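Local coordinates for BH2621 protein (Bacillus halodurans, PDB 2QML), which probably acts as a GNAT-family N-acyltransferase, perhaps attaching fatty acyl groups to a lysine side chain during siderophore biosynthesis, at residues Phe135-Arg149 against Lys174-Phe186. Residues are numbered along the deposited sequence; the frame is centred on the assembly and turned at random.
Sequences FQEPDTNTIVAEPDR and KIGLLMKCEQNVF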
# COMPACT_ATOMS: atom_id res chain seq x y z
N PHE A 135 -6.11 -8.00 -6.64
CA PHE A 135 -6.07 -8.80 -7.89
C PHE A 135 -7.33 -9.63 -8.13
O PHE A 135 -7.51 -10.18 -9.22
CB PHE A 135 -4.84 -9.71 -7.93
CG PHE A 135 -3.59 -9.05 -8.51
CD1 PHE A 135 -3.61 -8.49 -9.77
CD2 PHE A 135 -2.40 -9.12 -7.82
CE1 PHE A 135 -2.45 -7.96 -10.31
CE2 PHE A 135 -1.23 -8.59 -8.35
CZ PHE A 135 -1.28 -8.05 -9.62
N GLN A 136 -8.25 -9.69 -7.15
CA GLN A 136 -9.48 -10.41 -7.41
C GLN A 136 -10.45 -9.62 -8.28
O GLN A 136 -11.48 -10.16 -8.69
CB GLN A 136 -10.17 -10.87 -6.11
CG GLN A 136 -9.28 -11.69 -5.27
CD GLN A 136 -8.67 -12.85 -6.00
OE1 GLN A 136 -9.34 -13.68 -6.57
NE2 GLN A 136 -7.35 -12.88 -6.02
N GLU A 137 -10.19 -8.34 -8.51
CA GLU A 137 -10.95 -7.59 -9.54
C GLU A 137 -10.70 -8.30 -10.89
O GLU A 137 -9.57 -8.39 -11.33
CB GLU A 137 -10.52 -6.14 -9.54
CG GLU A 137 -11.08 -5.35 -10.69
CD GLU A 137 -12.57 -5.13 -10.58
OE1 GLU A 137 -13.04 -4.90 -9.44
OE2 GLU A 137 -13.24 -5.14 -11.63
N PRO A 138 -11.74 -8.85 -11.55
CA PRO A 138 -11.44 -9.70 -12.74
C PRO A 138 -10.64 -9.02 -13.86
O PRO A 138 -9.80 -9.67 -14.46
CB PRO A 138 -12.83 -10.15 -13.21
CG PRO A 138 -13.64 -10.13 -11.93
CD PRO A 138 -13.19 -8.91 -11.21
N ASP A 139 -10.87 -7.75 -14.13
CA ASP A 139 -10.17 -7.15 -15.25
C ASP A 139 -8.84 -6.52 -14.87
O ASP A 139 -8.13 -6.04 -15.76
CB ASP A 139 -11.08 -6.11 -15.89
CG ASP A 139 -12.36 -6.72 -16.50
OD1 ASP A 139 -12.27 -7.85 -17.05
OD2 ASP A 139 -13.43 -6.06 -16.42
N THR A 140 -8.50 -6.51 -13.60
CA THR A 140 -7.18 -5.98 -13.21
C THR A 140 -6.08 -7.01 -13.42
O THR A 140 -6.07 -8.05 -12.77
CB THR A 140 -7.15 -5.52 -11.75
OG1 THR A 140 -8.06 -4.44 -11.59
CG2 THR A 140 -5.72 -5.12 -11.34
N ASN A 141 -5.14 -6.71 -14.31
CA ASN A 141 -4.00 -7.60 -14.57
C ASN A 141 -2.69 -7.07 -14.04
O ASN A 141 -1.71 -7.80 -13.96
CB ASN A 141 -3.82 -7.79 -16.06
CG ASN A 141 -5.08 -8.26 -16.74
OD1 ASN A 141 -5.73 -9.20 -16.29
ND2 ASN A 141 -5.43 -7.61 -17.85
N THR A 142 -2.67 -5.80 -13.67
CA THR A 142 -1.44 -5.13 -13.26
C THR A 142 -1.69 -4.22 -12.09
O THR A 142 -2.69 -3.48 -12.08
CB THR A 142 -0.83 -4.29 -14.44
OG1 THR A 142 -0.74 -5.13 -15.60
CG2 THR A 142 0.57 -3.64 -14.03
N ILE A 143 -0.80 -4.29 -11.10
CA ILE A 143 -0.79 -3.35 -9.99
C ILE A 143 0.56 -2.61 -10.03
O ILE A 143 1.58 -3.22 -10.22
CB ILE A 143 -1.00 -4.01 -8.61
CG1 ILE A 143 -2.39 -4.69 -8.53
CG2 ILE A 143 -0.89 -2.96 -7.49
CD1 ILE A 143 -2.61 -5.55 -7.30
N VAL A 144 0.52 -1.29 -9.87
CA VAL A 144 1.70 -0.46 -9.90
C VAL A 144 1.96 0.18 -8.54
O VAL A 144 1.09 0.32 -7.67
CB VAL A 144 1.61 0.65 -10.99
CG1 VAL A 144 1.31 0.04 -12.37
CG2 VAL A 144 0.61 1.77 -10.59
N ALA A 145 3.22 0.56 -8.37
CA ALA A 145 3.72 1.25 -7.18
C ALA A 145 4.78 2.25 -7.69
O ALA A 145 5.42 2.03 -8.75
CB ALA A 145 4.31 0.30 -6.23
N GLU A 146 4.90 3.37 -6.98
CA GLU A 146 5.89 4.41 -7.30
C GLU A 146 6.58 4.91 -6.03
O GLU A 146 6.53 6.10 -5.74
CB GLU A 146 5.24 5.55 -8.15
CG GLU A 146 3.80 5.95 -7.77
CD GLU A 146 3.66 6.27 -6.29
OE1 GLU A 146 3.59 5.27 -5.52
OE2 GLU A 146 3.64 7.47 -5.87
N PRO A 147 7.30 3.99 -5.33
CA PRO A 147 8.05 4.39 -4.17
C PRO A 147 9.04 5.51 -4.52
O PRO A 147 9.55 5.53 -5.65
CB PRO A 147 8.84 3.12 -3.81
CG PRO A 147 8.89 2.28 -5.11
CD PRO A 147 7.55 2.57 -5.71
N ASP A 148 9.30 6.42 -3.59
CA ASP A 148 10.39 7.35 -3.73
C ASP A 148 11.64 6.58 -4.15
O ASP A 148 11.95 5.52 -3.56
CB ASP A 148 10.61 8.07 -2.41
CG ASP A 148 11.58 9.20 -2.52
OD1 ASP A 148 12.79 8.98 -2.76
OD2 ASP A 148 11.14 10.33 -2.31
N ARG A 149 12.38 7.09 -5.14
CA ARG A 149 13.55 6.35 -5.63
C ARG A 149 14.64 6.09 -4.58
O ARG A 149 15.50 5.19 -4.73
CB ARG A 149 14.14 7.05 -6.85
CG ARG A 149 14.75 8.39 -6.55
CD ARG A 149 15.49 8.89 -7.77
NE ARG A 149 16.12 10.15 -7.47
CZ ARG A 149 17.10 10.69 -8.21
NH1 ARG A 149 17.56 10.05 -9.26
NH2 ARG A 149 17.63 11.83 -7.85
N LYS A 174 8.07 13.99 -5.56
CA LYS A 174 9.23 13.13 -5.46
C LYS A 174 9.67 12.67 -6.83
O LYS A 174 8.92 12.81 -7.80
CB LYS A 174 8.89 11.85 -4.66
CG LYS A 174 7.76 11.05 -5.22
CD LYS A 174 7.39 9.83 -4.37
CE LYS A 174 6.08 9.24 -4.77
NZ LYS A 174 5.63 8.07 -3.97
N ILE A 175 10.84 12.07 -6.88
CA ILE A 175 11.19 11.26 -8.03
C ILE A 175 10.90 9.82 -7.56
O ILE A 175 11.56 9.31 -6.68
CB ILE A 175 12.62 11.41 -8.53
CG1 ILE A 175 12.92 12.87 -8.92
CG2 ILE A 175 12.84 10.47 -9.76
CD1 ILE A 175 14.35 13.11 -9.37
N GLY A 176 9.88 9.22 -8.13
CA GLY A 176 9.51 7.87 -7.81
C GLY A 176 10.15 6.89 -8.77
O GLY A 176 10.69 7.31 -9.80
N LEU A 177 10.12 5.62 -8.41
CA LEU A 177 10.51 4.52 -9.28
C LEU A 177 9.20 3.82 -9.61
O LEU A 177 8.59 3.20 -8.74
CB LEU A 177 11.53 3.58 -8.65
CG LEU A 177 11.98 2.41 -9.54
CD1 LEU A 177 12.75 2.87 -10.79
CD2 LEU A 177 12.79 1.42 -8.69
N LEU A 178 8.73 3.99 -10.84
CA LEU A 178 7.53 3.27 -11.28
C LEU A 178 7.87 1.78 -11.40
O LEU A 178 8.86 1.40 -12.04
CB LEU A 178 6.99 3.85 -12.57
CG LEU A 178 5.78 3.18 -13.23
CD1 LEU A 178 4.53 3.19 -12.32
CD2 LEU A 178 5.46 3.78 -14.65
N MSE A 179 7.05 0.94 -10.76
CA MSE A 179 7.20 -0.51 -10.74
C MSE A 179 5.85 -1.12 -11.06
O MSE A 179 4.82 -0.58 -10.63
CB MSE A 179 7.67 -0.98 -9.38
CG MSE A 179 8.89 -0.27 -8.93
SE MSE A 179 9.48 -0.84 -7.16
CE MSE A 179 10.33 -2.55 -7.59
N LYS A 180 5.85 -2.20 -11.83
CA LYS A 180 4.63 -2.91 -12.21
C LYS A 180 4.67 -4.35 -11.79
O LYS A 180 5.67 -5.04 -11.97
CB LYS A 180 4.38 -2.85 -13.71
CG LYS A 180 4.34 -1.45 -14.29
CD LYS A 180 3.63 -1.32 -15.67
CE LYS A 180 4.18 -2.13 -16.77
NZ LYS A 180 3.36 -1.86 -18.02
N CYS A 181 3.56 -4.83 -11.23
CA CYS A 181 3.40 -6.22 -10.83
C CYS A 181 2.25 -6.82 -11.65
O CYS A 181 1.13 -6.35 -11.55
CB CYS A 181 3.11 -6.30 -9.37
SG CYS A 181 3.10 -8.01 -8.78
N GLU A 182 2.57 -7.79 -12.49
CA GLU A 182 1.62 -8.51 -13.31
C GLU A 182 1.02 -9.64 -12.50
O GLU A 182 1.71 -10.30 -11.71
CB GLU A 182 2.30 -9.06 -14.55
CG GLU A 182 3.01 -8.05 -15.39
CD GLU A 182 2.19 -6.80 -15.73
OE1 GLU A 182 0.95 -6.90 -15.81
OE2 GLU A 182 2.78 -5.71 -15.94
N GLN A 183 -0.25 -9.92 -12.69
CA GLN A 183 -0.87 -10.92 -11.84
C GLN A 183 -0.23 -12.32 -11.87
O GLN A 183 -0.14 -12.95 -10.81
CB GLN A 183 -2.39 -11.06 -12.11
CG GLN A 183 -3.08 -11.82 -10.98
CD GLN A 183 -4.58 -11.93 -11.11
OE1 GLN A 183 -5.17 -11.43 -12.07
NE2 GLN A 183 -5.22 -12.60 -10.12
N ASN A 184 0.17 -12.81 -13.05
CA ASN A 184 0.74 -14.17 -13.14
C ASN A 184 2.03 -14.26 -12.30
O ASN A 184 2.26 -15.27 -11.63
CB ASN A 184 0.98 -14.63 -14.60
CG ASN A 184 -0.31 -15.03 -15.36
OD1 ASN A 184 -1.38 -15.22 -14.77
ND2 ASN A 184 -0.19 -15.20 -16.68
N VAL A 185 2.84 -13.20 -12.32
CA VAL A 185 4.08 -13.15 -11.54
C VAL A 185 3.72 -13.12 -10.04
O VAL A 185 4.32 -13.85 -9.24
CB VAL A 185 4.97 -11.93 -11.94
CG1 VAL A 185 6.14 -11.74 -10.94
CG2 VAL A 185 5.45 -12.09 -13.38
N PHE A 186 2.78 -12.27 -9.67
CA PHE A 186 2.34 -12.15 -8.28
C PHE A 186 1.85 -13.47 -7.68
O PHE A 186 2.24 -13.86 -6.56
CB PHE A 186 1.21 -11.11 -8.12
CG PHE A 186 0.62 -11.13 -6.74
CD1 PHE A 186 1.33 -10.58 -5.68
CD2 PHE A 186 -0.56 -11.80 -6.46
CE1 PHE A 186 0.83 -10.63 -4.39
CE2 PHE A 186 -1.04 -11.86 -5.18
CZ PHE A 186 -0.35 -11.30 -4.16
O HOH W 1 -8.16 -13.07 -10.34
O HOH W 2 -4.88 -11.16 -14.59
O HOH W 3 12.42 11.92 -4.46
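Lys174 divides its ammonium between two acceptors of Glu146: NZ lies 2.8 Å from Glu146 OE2, a salt bridge made from above the carboxylate plane, and also bonds Glu146 O. A lysine suits the place, its long chain carrying several N-H groups to both. In Glu146, CG lies between the backbone N and the carbonyl carbon (chi1 39°) and the chain bends again at chi2, bringing the carboxylate beside its own carbonyl. OE1 hydrogen-bonds a glycerol, probably from the crystallisation liquor. Near the other end, Phe135 offers two flat apolar faces: Ile143 CD1 sits 3.4 Å above the centre of one, and Gln183 CG makes a CH-pi contact with the opposite one. With its amide plane 8° from the ring, Gln183 slides past flat, its aliphatic stem serving the ring and its amide the separate waters that tie NE2 to Phe135 O and OE1 to Asn141 OD1. Between these ends, strands 142-145 and 175-182 pair antiparallel in the mixed sheet of the GNAT fold; Ile143 and Cys181 exchange two backbone bonds. Beyond Ala145 the backbone bonding resumes at Pro147, which has no N-H to give but whose carbonyl accepts from Leu177 N at 2.8 Å, and continues with Arg149 N to Ile175 O. Pro147 CG rests 3.8 Å from Met179 SE (selenomethionine). Arg149 lies alongside Ile175, whose CD1 sits over one guanidinium face, toward its rim; Glu168 salt-bridges NH1.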